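Local coordinates for protein CocE/NonD family hydrolase (Staphylococcus aureus subsp. aureus COL, PDB 3III) that probably hydrolyses ester or peptide bonds, being a CocE/NonD family enzyme that pairs an alpha/beta-hydrolase domain with a C-terminal beta domain, at residues Ile235-Glu240 against Asp245-Gln250; His241-Asp246 against Val459-Leu464; Gly277-Phe282 against Lys290-His295. One frame throughout, in Å; residues are numbered along the deposited sequence.

Contacts 1 and 2 are neighbours, sharing D245 and D246: contact 1 packs two short helices against each other, and contact 2 carries the turn between them onto the 459-464 loop of the C-terminal beta domain. Contact 3 stands apart, its centre about 26 Å from the centres of both, and is the closest of the three to the middle of the chain. Their chemistry follows their place. Contact 3, between helix and sheet, buries 366 Å² and has a lysine-to-carbonyl hydrogen bond. Contact 1 is buried but small, apolar across the interface, with its hydrogen bonds inside each segment or to residues around it. Contact 2, partly buried, covers only 96 Å² around one imidazole.

Contact 1 (Ile235-Glu240 against Asp245-Gln250); sequences IQAQQE and DDFWKQ
F247 brings the far end of its ring to A237: CZ lies 3.5 Å from A237 CB and CE2 3.8 Å from the same methyl carbon. This small apolar touch joins two consecutive short helices, 234-240 and 246-249, linked by the five-residue connection 241-245, which brings the second helix beside the first; A237 and F247 are the nearest CA pair, at 8.5 Å. Both lie in the helical region between strands 186-192 and 262-267, consistent with the cap of CocE-type alpha/beta-hydrolases. W248 makes the second, looser touch, its CZ2 reaching Q238 CA at 4.3 Å, near the indole plane and at the ring edge. No hydrogen bond crosses between the two segments, which together bury 146 Å².

The two aromatic rings meet edge to face: F247 CE2 stands 3.6 Å above the indole plane of W248, over its centre, while W248 CE2 lies in the plane of the F247 ring, at its edge. With CG anti to the backbone N (chi1 178°), the phenyl ring extends from the second helix toward the A237 methyl. H241 stacks on this ring.

In the next shell, D245 caps the second helix: its OD1 accepts from W248 N at 3.3 Å with an N-H...O angle of 168°, helping to hold the backbone at the start of the helix, from which the indole projects. W248 NE1 donates to H241 O, and its ring also meets Y199. Q238 turns its amide away to A203 O and D210 O through NE2, and to R215 NE through OE1, which ties the first helix to helix 213-224. On the exposed flank, one helical turn apart, Q236 NE2 donates to E240 OE2 at 2.7 Å, the acceptor lying in the plane of the Q236 amide.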
loop_
_atom_site.group_PDB
_atom_site.type_symbol
_atom_site.label_atom_id
_atom_site.label_comp_id
_atom_site.label_asym_id
_atom_site.label_seq_id
_atom_site.Cartn_x
_atom_site.Cartn_y
_atom_site.Cartn_z
ATOM N N ILE A 235 7.453 12.223 13.801
ATOM C CA ILE A 235 7.766 13.491 13.124
ATOM C C ILE A 235 9.286 13.764 13.335
ATOM O O ILE A 235 10.058 14.011 12.403
ATOM C CB ILE A 235 6.903 14.634 13.679
ATOM C CG1 ILE A 235 5.408 14.401 13.370
ATOM C CG2 ILE A 235 7.306 15.962 13.100
ATOM C CD1 ILE A 235 5.134 14.344 11.894
ATOM N N GLN A 236 9.706 13.688 14.577
ATOM C CA GLN A 236 11.114 13.930 14.900
ATOM C C GLN A 236 12.026 12.840 14.298
ATOM O O GLN A 236 13.150 13.146 13.845
ATOM C CB GLN A 236 11.322 14.081 16.423
ATOM C CG GLN A 236 12.774 14.347 16.838
ATOM C CD GLN A 236 13.394 15.606 16.172
ATOM O OE1 GLN A 236 12.673 16.566 15.864
ATOM N NE2 GLN A 236 14.738 15.621 15.991
ATOM N N ALA A 237 11.541 11.594 14.222
ATOM C CA ALA A 237 12.328 10.482 13.666
ATOM C C ALA A 237 12.646 10.809 12.195
ATOM O O ALA A 237 13.806 10.657 11.744
ATOM C CB ALA A 237 11.586 9.074 13.820
ATOM N N GLN A 238 11.662 11.366 11.491
ATOM C CA GLN A 238 11.844 11.744 10.079
ATOM C C GLN A 238 12.862 12.875 9.951
ATOM O O GLN A 238 13.656 12.893 9.052
ATOM C CB GLN A 238 10.528 12.185 9.435
ATOM C CG GLN A 238 10.612 12.564 7.911
ATOM C CD GLN A 238 9.288 13.218 7.446
ATOM O OE1 GLN A 238 8.796 14.114 8.112
ATOM N NE2 GLN A 238 8.704 12.735 6.341
ATOM N N GLN A 239 12.797 13.846 10.843
ATOM C CA GLN A 239 13.761 14.917 10.827
ATOM C C GLN A 239 15.189 14.384 11.007
ATOM O O GLN A 239 16.103 14.818 10.359
ATOM C CB GLN A 239 13.534 15.833 12.042
ATOM C CG GLN A 239 12.323 16.707 12.015
ATOM C CD GLN A 239 12.495 17.812 11.039
ATOM O OE1 GLN A 239 13.098 18.860 11.348
ATOM N NE2 GLN A 239 11.984 17.584 9.823
ATOM N N GLU A 240 15.395 13.535 12.004
ATOM C CA GLU A 240 16.738 13.205 12.436
ATOM C C GLU A 240 17.330 11.934 11.826
ATOM O O GLU A 240 18.510 11.626 12.069
ATOM C CB GLU A 240 16.804 13.174 13.999
ATOM C CG GLU A 240 16.167 11.961 14.585
ATOM C CD GLU A 240 15.735 12.084 16.052
ATOM O OE1 GLU A 240 15.294 11.026 16.592
ATOM O OE2 GLU A 240 15.778 13.180 16.619
ATOM N N ASP A 245 19.225 4.264 7.889
ATOM C CA ASP A 245 20.252 3.962 8.892
ATOM C C ASP A 245 19.750 2.841 9.831
ATOM O O ASP A 245 18.777 2.171 9.511
ATOM C CB ASP A 245 20.594 5.263 9.650
ATOM C CG ASP A 245 19.371 5.919 10.322
ATOM O OD1 ASP A 245 18.273 5.324 10.329
ATOM O OD2 ASP A 245 19.507 7.062 10.845
ATOM N N ASP A 246 20.396 2.605 10.972
ATOM C CA ASP A 246 19.957 1.510 11.834
ATOM C C ASP A 246 18.506 1.689 12.306
ATOM O O ASP A 246 17.767 0.713 12.472
ATOM C CB ASP A 246 20.850 1.406 13.097
ATOM C CG ASP A 246 22.271 0.938 12.779
ATOM O OD1 ASP A 246 22.503 0.509 11.622
ATOM O OD2 ASP A 246 23.157 0.979 13.692
ATOM N N PHE A 247 18.122 2.928 12.603
ATOM C CA PHE A 247 16.721 3.228 12.950
ATOM C C PHE A 247 15.715 2.710 11.917
ATOM O O PHE A 247 14.785 1.934 12.260
ATOM C CB PHE A 247 16.523 4.739 13.156
ATOM C CG PHE A 247 15.102 5.095 13.475
ATOM C CD1 PHE A 247 14.644 5.026 14.788
ATOM C CD2 PHE A 247 14.210 5.431 12.465
ATOM C CE1 PHE A 247 13.337 5.315 15.087
ATOM C CE2 PHE A 247 12.899 5.715 12.753
ATOM C CZ PHE A 247 12.457 5.659 14.075
ATOM N N TRP A 248 15.882 3.131 10.671
ATOM C CA TRP A 248 14.953 2.747 9.615
ATOM C C TRP A 248 15.078 1.292 9.188
ATOM O O TRP A 248 14.087 0.723 8.741
ATOM C CB TRP A 248 15.069 3.659 8.384
ATOM C CG TRP A 248 14.505 5.055 8.603
ATOM C CD1 TRP A 248 15.188 6.240 8.541
ATOM C CD2 TRP A 248 13.177 5.394 8.988
ATOM N NE1 TRP A 248 14.328 7.290 8.763
ATOM C CE2 TRP A 248 13.099 6.791 9.056
ATOM C CE3 TRP A 248 12.011 4.651 9.207
ATOM C CZ2 TRP A 248 11.895 7.470 9.386
ATOM C CZ3 TRP A 248 10.842 5.322 9.542
ATOM C CH2 TRP A 248 10.810 6.711 9.667
ATOM N N LYS A 249 16.280 0.693 9.298
ATOM C CA LYS A 249 16.424 -0.733 8.996
ATOM C C LYS A 249 15.542 -1.592 9.897
ATOM O O LYS A 249 15.054 -2.623 9.477
ATOM C CB LYS A 249 17.901 -1.185 9.084
ATOM C CG LYS A 249 18.775 -0.638 7.936
ATOM C CD LYS A 249 20.292 -0.814 8.141
ATOM C CE LYS A 249 21.047 -0.220 6.961
ATOM N NZ LYS A 249 22.490 -0.453 7.097
ATOM N N GLN A 250 15.325 -1.163 11.135
ATOM C CA GLN A 250 14.403 -1.855 12.044
ATOM C C GLN A 250 12.933 -1.665 11.677
ATOM O O GLN A 250 12.054 -2.317 12.299
ATOM C CB GLN A 250 14.604 -1.367 13.467
ATOM C CG GLN A 250 15.956 -1.727 14.009
ATOM C CD GLN A 250 16.150 -1.178 15.377
ATOM O OE1 GLN A 250 15.457 -1.571 16.310
ATOM N NE2 GLN A 250 17.107 -0.266 15.534
#

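Contact 2 (His241-Asp246 against Val459-Leu464); sequences HPLFDD and VSHREL
L243 lays its CD2 methyl obliquely against the imidazole of H461, nearest to CE1 at 3.5 Å, with NE2 at 3.9 Å from the same carbon. Beside it, P242 O approaches H461 CE1 at 3.4 Å from the edge, in the ring plane. That C-H sits between two ring nitrogens and is probably polarised toward the carbonyl oxygen, but no classical hydrogen bond joins the segments. P242 O has a stronger partner in Y199 OH.

What positions the imidazole is its own domain. NE2 is hydrogen-bonded to E481 OE2 and ND1 to H478 ND1, which should restrain the rotation of the ring. With CG anti to the carbonyl carbon (chi1 -70°), the ring projects toward L243 from the turn that follows V459. This turn is drawn tight by R462: its backbone N and its NH1 both donate to V459 O at 3.0 Å, reaching that oxygen from opposite faces of the carbonyl plane.

On the other side the turn carrying P242 and L243 is held by H241 and D245: H241 ND1 donates to D245 OD2 at 2.5 Å, on the syn side of the carboxylate and with an N-H...O angle of 161°. F244, the centre of an inverse gamma turn, adds backbone hydrogen bonding to H478.

The whole is a small, partly buried interdomain contact, joining a turn of the S15-type catalytic domain, probably part of its cap, to a loop of the C-terminal non-catalytic beta domain found in this family.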
loop_
_atom_site.group_PDB
_atom_site.type_symbol
_atom_site.label_atom_id
_atom_site.label_comp_id
_atom_site.label_asym_id
_atom_site.label_seq_id
_atom_site.Cartn_x
_atom_site.Cartn_y
_atom_site.Cartn_z
ATOM N N HIS A 241 16.558 11.231 11.005
ATOM C CA HIS A 241 17.037 10.042 10.292
ATOM C C HIS A 241 16.776 10.200 8.775
ATOM O O HIS A 241 15.881 9.544 8.202
ATOM C CB HIS A 241 16.365 8.801 10.839
ATOM C CG HIS A 241 16.728 8.495 12.274
ATOM N ND1 HIS A 241 17.947 7.984 12.634
ATOM C CD2 HIS A 241 16.027 8.621 13.428
ATOM C CE1 HIS A 241 17.994 7.821 13.946
ATOM N NE2 HIS A 241 16.835 8.186 14.455
ATOM N N PRO A 242 17.533 11.077 8.127
ATOM C CA PRO A 242 17.277 11.345 6.687
ATOM C C PRO A 242 17.737 10.214 5.720
ATOM O O PRO A 242 17.398 10.211 4.521
ATOM C CB PRO A 242 18.049 12.635 6.451
ATOM C CG PRO A 242 19.136 12.610 7.440
ATOM C CD PRO A 242 18.479 12.060 8.699
ATOM N N LEU A 243 18.494 9.270 6.239
ATOM C CA LEU A 243 19.079 8.186 5.466
ATOM C C LEU A 243 18.539 6.865 6.024
ATOM O O LEU A 243 17.968 6.819 7.122
ATOM C CB LEU A 243 20.613 8.225 5.555
ATOM C CG LEU A 243 21.285 9.370 4.786
ATOM C CD1 LEU A 243 22.678 9.596 5.320
ATOM C CD2 LEU A 243 21.206 8.979 3.260
ATOM N N PHE A 244 18.753 5.788 5.280
ATOM C CA PHE A 244 18.284 4.452 5.656
ATOM C C PHE A 244 19.335 3.900 6.614
ATOM O O PHE A 244 20.210 3.178 6.220
ATOM C CB PHE A 244 18.120 3.572 4.404
ATOM C CG PHE A 244 17.555 2.192 4.684
ATOM C CD1 PHE A 244 16.299 2.041 5.234
ATOM C CD2 PHE A 244 18.280 1.041 4.361
ATOM C CE1 PHE A 244 15.774 0.786 5.477
ATOM C CE2 PHE A 244 17.748 -0.234 4.579
ATOM C CZ PHE A 244 16.495 -0.348 5.168
ATOM N N ASP A 245 19.225 4.264 7.889
ATOM C CA ASP A 245 20.252 3.962 8.892
ATOM C C ASP A 245 19.750 2.841 9.831
ATOM O O ASP A 245 18.777 2.171 9.511
ATOM C CB ASP A 245 20.594 5.263 9.650
ATOM C CG ASP A 245 19.371 5.919 10.322
ATOM O OD1 ASP A 245 18.273 5.324 10.329
ATOM O OD2 ASP A 245 19.507 7.062 10.845
ATOM N N ASP A 246 20.396 2.605 10.972
ATOM C CA ASP A 246 19.957 1.510 11.834
ATOM C C ASP A 246 18.506 1.689 12.306
ATOM O O ASP A 246 17.767 0.713 12.472
ATOM C CB ASP A 246 20.850 1.406 13.097
ATOM C CG ASP A 246 22.271 0.938 12.779
ATOM O OD1 ASP A 246 22.503 0.509 11.622
ATOM O OD2 ASP A 246 23.157 0.979 13.692
ATOM N N VAL A 459 18.703 13.341 -5.733
ATOM C CA VAL A 459 19.872 12.896 -6.499
ATOM C C VAL A 459 21.090 12.582 -5.615
ATOM O O VAL A 459 21.869 11.688 -5.924
ATOM C CB VAL A 459 20.148 13.903 -7.670
ATOM C CG1 VAL A 459 21.480 13.630 -8.391
ATOM C CG2 VAL A 459 18.943 13.860 -8.649
ATOM N N SER A 460 21.253 13.270 -4.489
ATOM C CA SER A 460 22.315 12.879 -3.538
ATOM C C SER A 460 22.118 11.431 -2.990
ATOM O O SER A 460 23.063 10.811 -2.515
ATOM C CB SER A 460 22.441 13.864 -2.381
ATOM O OG SER A 460 21.300 13.812 -1.578
ATOM N N HIS A 461 20.918 10.885 -3.155
ATOM C CA HIS A 461 20.614 9.499 -2.758
ATOM C C HIS A 461 20.642 8.490 -3.898
ATOM O O HIS A 461 20.133 7.358 -3.766
ATOM C CB HIS A 461 19.221 9.489 -2.131
ATOM C CG HIS A 461 19.165 10.163 -0.798
ATOM N ND1 HIS A 461 18.528 9.608 0.304
ATOM C CD2 HIS A 461 19.694 11.333 -0.378
ATOM C CE1 HIS A 461 18.644 10.430 1.331
ATOM N NE2 HIS A 461 19.355 11.483 0.949
ATOM N N ARG A 462 21.205 8.875 -5.027
ATOM C CA ARG A 462 21.146 8.031 -6.242
ATOM C C ARG A 462 21.892 6.687 -6.220
ATOM O O ARG A 462 21.742 5.865 -7.146
ATOM C CB ARG A 462 21.712 8.824 -7.440
ATOM C CG ARG A 462 23.192 9.116 -7.325
ATOM C CD ARG A 462 23.639 10.128 -8.421
ATOM N NE ARG A 462 25.058 10.516 -8.280
ATOM C CZ ARG A 462 25.536 11.410 -7.412
ATOM N NH1 ARG A 462 24.748 12.071 -6.570
ATOM N NH2 ARG A 462 26.822 11.645 -7.392
ATOM N N GLU A 463 22.783 6.489 -5.276
ATOM C CA GLU A 463 23.680 5.329 -5.371
ATOM C C GLU A 463 22.871 4.027 -5.265
ATOM O O GLU A 463 22.104 3.821 -4.313
ATOM C CB GLU A 463 24.736 5.336 -4.241
ATOM C CG GLU A 463 25.731 4.107 -4.351
ATOM C CD GLU A 463 26.685 3.940 -3.154
ATOM O OE1 GLU A 463 26.412 4.475 -2.062
ATOM O OE2 GLU A 463 27.684 3.206 -3.288
ATOM N N LEU A 464 23.029 3.172 -6.266
ATOM C CA LEU A 464 22.246 1.947 -6.397
ATOM C C LEU A 464 22.810 0.794 -5.562
ATOM O O LEU A 464 24.001 0.661 -5.420
ATOM C CB LEU A 464 22.231 1.549 -7.902
ATOM C CG LEU A 464 21.466 2.425 -8.889
ATOM C CD1 LEU A 464 21.732 2.022 -10.349
ATOM C CD2 LEU A 464 19.925 2.392 -8.546
#

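Contact 3 (Gly277-Phe282 against Lys290-His295); sequences GSFEGF and KWLYVH
F282 is clasped between two side chains of strand 290-295: L292 CB lies 3.6 Å from the ring centroid, 9° off the normal, a CH-pi contact over one face, while K290 CE covers the opposite face. The pair belongs to the beta-alpha-beta unit formed by strand 262-267, helix 275-284 and strand 290-295 of the alpha/beta-hydrolase sheet. Helix and strand run nearly antiparallel (159°), with the short-segment axes 9.6 Å apart.

Packing is closest at this C-terminal end of the helix. F282 CE1 comes within 3.5 Å of W291 C, so the edge of the ring abuts the strand backbone, while its face meets L292. Toward the start of the helix the fit is sparser: F279 meets V294 with CZ at 3.8 Å from CG1, and crosses L292 at about a right angle, CE1 to CD2 3.9 Å. A266 of strand 262-267 also touches F279.

K290 marks the partly exposed side. Extended beyond CG, its chain climbs from the CE1 edge of F282 until NZ stands above the ring at 5.1 Å from its centroid, almost on the normal, at most a weak cation-pi attraction. The polar end instead serves the helix terminus, bonding to A285 O and donating from NZ to F282 O at 2.7 Å, with a C=O...N angle of 161°.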
loop_
_atom_site.group_PDB
_atom_site.type_symbol
_atom_site.label_atom_id
_atom_site.label_comp_id
_atom_site.label_asym_id
_atom_site.label_seq_id
_atom_site.Cartn_x
_atom_site.Cartn_y
_atom_site.Cartn_z
ATOM N N GLY A 277 5.276 -1.751 -1.360
ATOM C CA GLY A 277 5.485 -2.798 -0.369
ATOM C C GLY A 277 4.504 -3.949 -0.477
ATOM O O GLY A 277 4.822 -5.057 -0.064
ATOM N N SER A 278 3.324 -3.697 -1.064
ATOM C CA SER A 278 2.390 -4.763 -1.330
ATOM C C SER A 278 3.057 -5.748 -2.282
ATOM O O SER A 278 3.052 -6.986 -2.054
ATOM C CB SER A 278 1.027 -4.226 -1.858
ATOM O OG SER A 278 0.383 -3.386 -0.905
ATOM N N PHE A 279 3.674 -5.221 -3.334
ATOM C CA PHE A 279 4.373 -6.069 -4.310
ATOM C C PHE A 279 5.619 -6.678 -3.696
ATOM O O PHE A 279 5.918 -7.878 -3.952
ATOM C CB PHE A 279 4.764 -5.254 -5.558
ATOM C CG PHE A 279 3.611 -5.008 -6.496
ATOM C CD1 PHE A 279 3.182 -6.004 -7.355
ATOM C CD2 PHE A 279 2.922 -3.814 -6.463
ATOM C CE1 PHE A 279 2.135 -5.801 -8.217
ATOM C CE2 PHE A 279 1.823 -3.603 -7.307
ATOM C CZ PHE A 279 1.416 -4.623 -8.164
ATOM N N GLU A 280 6.392 -5.873 -2.915
ATOM C CA GLU A 280 7.571 -6.429 -2.259
ATOM C C GLU A 280 7.240 -7.623 -1.368
ATOM O O GLU A 280 8.004 -8.634 -1.342
ATOM C CB GLU A 280 8.395 -5.418 -1.460
ATOM C CG GLU A 280 9.212 -4.404 -2.293
ATOM C CD GLU A 280 10.001 -5.023 -3.442
ATOM O OE1 GLU A 280 10.704 -6.009 -3.172
ATOM O OE2 GLU A 280 9.915 -4.517 -4.596
ATOM N N GLY A 281 6.111 -7.518 -0.653
ATOM C CA GLY A 281 5.699 -8.587 0.272
ATOM C C GLY A 281 5.435 -9.846 -0.492
ATOM O O GLY A 281 5.895 -10.938 -0.134
ATOM N N PHE A 282 4.657 -9.710 -1.562
ATOM C CA PHE A 282 4.340 -10.887 -2.381
ATOM C C PHE A 282 5.597 -11.500 -2.982
ATOM O O PHE A 282 5.762 -12.725 -2.977
ATOM C CB PHE A 282 3.346 -10.555 -3.462
ATOM C CG PHE A 282 3.085 -11.699 -4.401
ATOM C CD1 PHE A 282 2.330 -12.794 -4.004
ATOM C CD2 PHE A 282 3.693 -11.731 -5.641
ATOM C CE1 PHE A 282 2.105 -13.902 -4.885
ATOM C CE2 PHE A 282 3.497 -12.792 -6.507
ATOM C CZ PHE A 282 2.705 -13.889 -6.148
ATOM N N LYS A 290 1.283 -18.803 -2.152
ATOM C CA LYS A 290 1.016 -17.378 -2.156
ATOM C C LYS A 290 0.332 -16.931 -3.444
ATOM O O LYS A 290 0.590 -17.484 -4.520
ATOM C CB LYS A 290 2.294 -16.611 -1.887
ATOM C CG LYS A 290 3.433 -16.838 -2.872
ATOM C CD LYS A 290 4.575 -15.806 -2.617
ATOM C CE LYS A 290 5.740 -16.023 -3.537
ATOM N NZ LYS A 290 6.940 -15.108 -3.216
ATOM N N TRP A 291 -0.551 -15.943 -3.299
ATOM C CA TRP A 291 -1.336 -15.396 -4.398
ATOM C C TRP A 291 -1.351 -13.900 -4.309
ATOM O O TRP A 291 -1.337 -13.329 -3.215
ATOM C CB TRP A 291 -2.783 -15.925 -4.317
ATOM C CG TRP A 291 -2.858 -17.389 -4.650
ATOM C CD1 TRP A 291 -3.129 -17.946 -5.875
ATOM C CD2 TRP A 291 -2.623 -18.490 -3.761
ATOM N NE1 TRP A 291 -3.054 -19.306 -5.797
ATOM C CE2 TRP A 291 -2.730 -19.664 -4.515
ATOM C CE3 TRP A 291 -2.300 -18.590 -2.405
ATOM C CZ2 TRP A 291 -2.576 -20.943 -3.953
ATOM C CZ3 TRP A 291 -2.148 -19.894 -1.846
ATOM C CH2 TRP A 291 -2.276 -21.022 -2.623
ATOM N N LEU A 292 -1.483 -13.257 -5.452
ATOM C CA LEU A 292 -1.545 -11.812 -5.517
ATOM C C LEU A 292 -2.750 -11.385 -6.354
ATOM O O LEU A 292 -3.007 -11.936 -7.453
ATOM C CB LEU A 292 -0.239 -11.283 -6.162
ATOM C CG LEU A 292 -0.151 -9.815 -6.542
ATOM C CD1 LEU A 292 -0.201 -8.984 -5.281
ATOM C CD2 LEU A 292 1.174 -9.527 -7.378
ATOM N N TYR A 293 -3.483 -10.400 -5.860
ATOM C CA TYR A 293 -4.585 -9.806 -6.620
ATOM C C TYR A 293 -4.297 -8.304 -6.754
ATOM O O TYR A 293 -4.081 -7.641 -5.738
ATOM C CB TYR A 293 -5.870 -10.015 -5.850
ATOM C CG TYR A 293 -7.084 -9.307 -6.392
ATOM C CD1 TYR A 293 -7.652 -9.693 -7.574
ATOM C CD2 TYR A 293 -7.633 -8.224 -5.716
ATOM C CE1 TYR A 293 -8.743 -9.000 -8.112
ATOM C CE2 TYR A 293 -8.744 -7.557 -6.206
ATOM C CZ TYR A 293 -9.293 -7.939 -7.386
ATOM O OH TYR A 293 -10.342 -7.229 -7.884
ATOM N N VAL A 294 -4.286 -7.790 -7.981
ATOM C CA VAL A 294 -4.024 -6.367 -8.262
ATOM C C VAL A 294 -5.183 -5.726 -8.988
ATOM O O VAL A 294 -5.581 -6.169 -10.062
ATOM C CB VAL A 294 -2.739 -6.123 -9.041
ATOM C CG1 VAL A 294 -2.317 -4.633 -8.979
ATOM C CG2 VAL A 294 -1.547 -7.027 -8.536
ATOM N N HIS A 295 -5.629 -4.589 -8.473
ATOM C CA HIS A 295 -6.656 -3.795 -9.152
ATOM C C HIS A 295 -6.261 -2.335 -9.247
ATOM O O HIS A 295 -5.380 -1.867 -8.490
ATOM C CB HIS A 295 -7.979 -3.940 -8.414
ATOM C CG HIS A 295 -7.993 -3.327 -7.053
ATOM N ND1 HIS A 295 -8.156 -1.968 -6.871
ATOM C CD2 HIS A 295 -7.857 -3.859 -5.823
ATOM C CE1 HIS A 295 -8.125 -1.701 -5.576
ATOM N NE2 HIS A 295 -7.925 -2.828 -4.917
#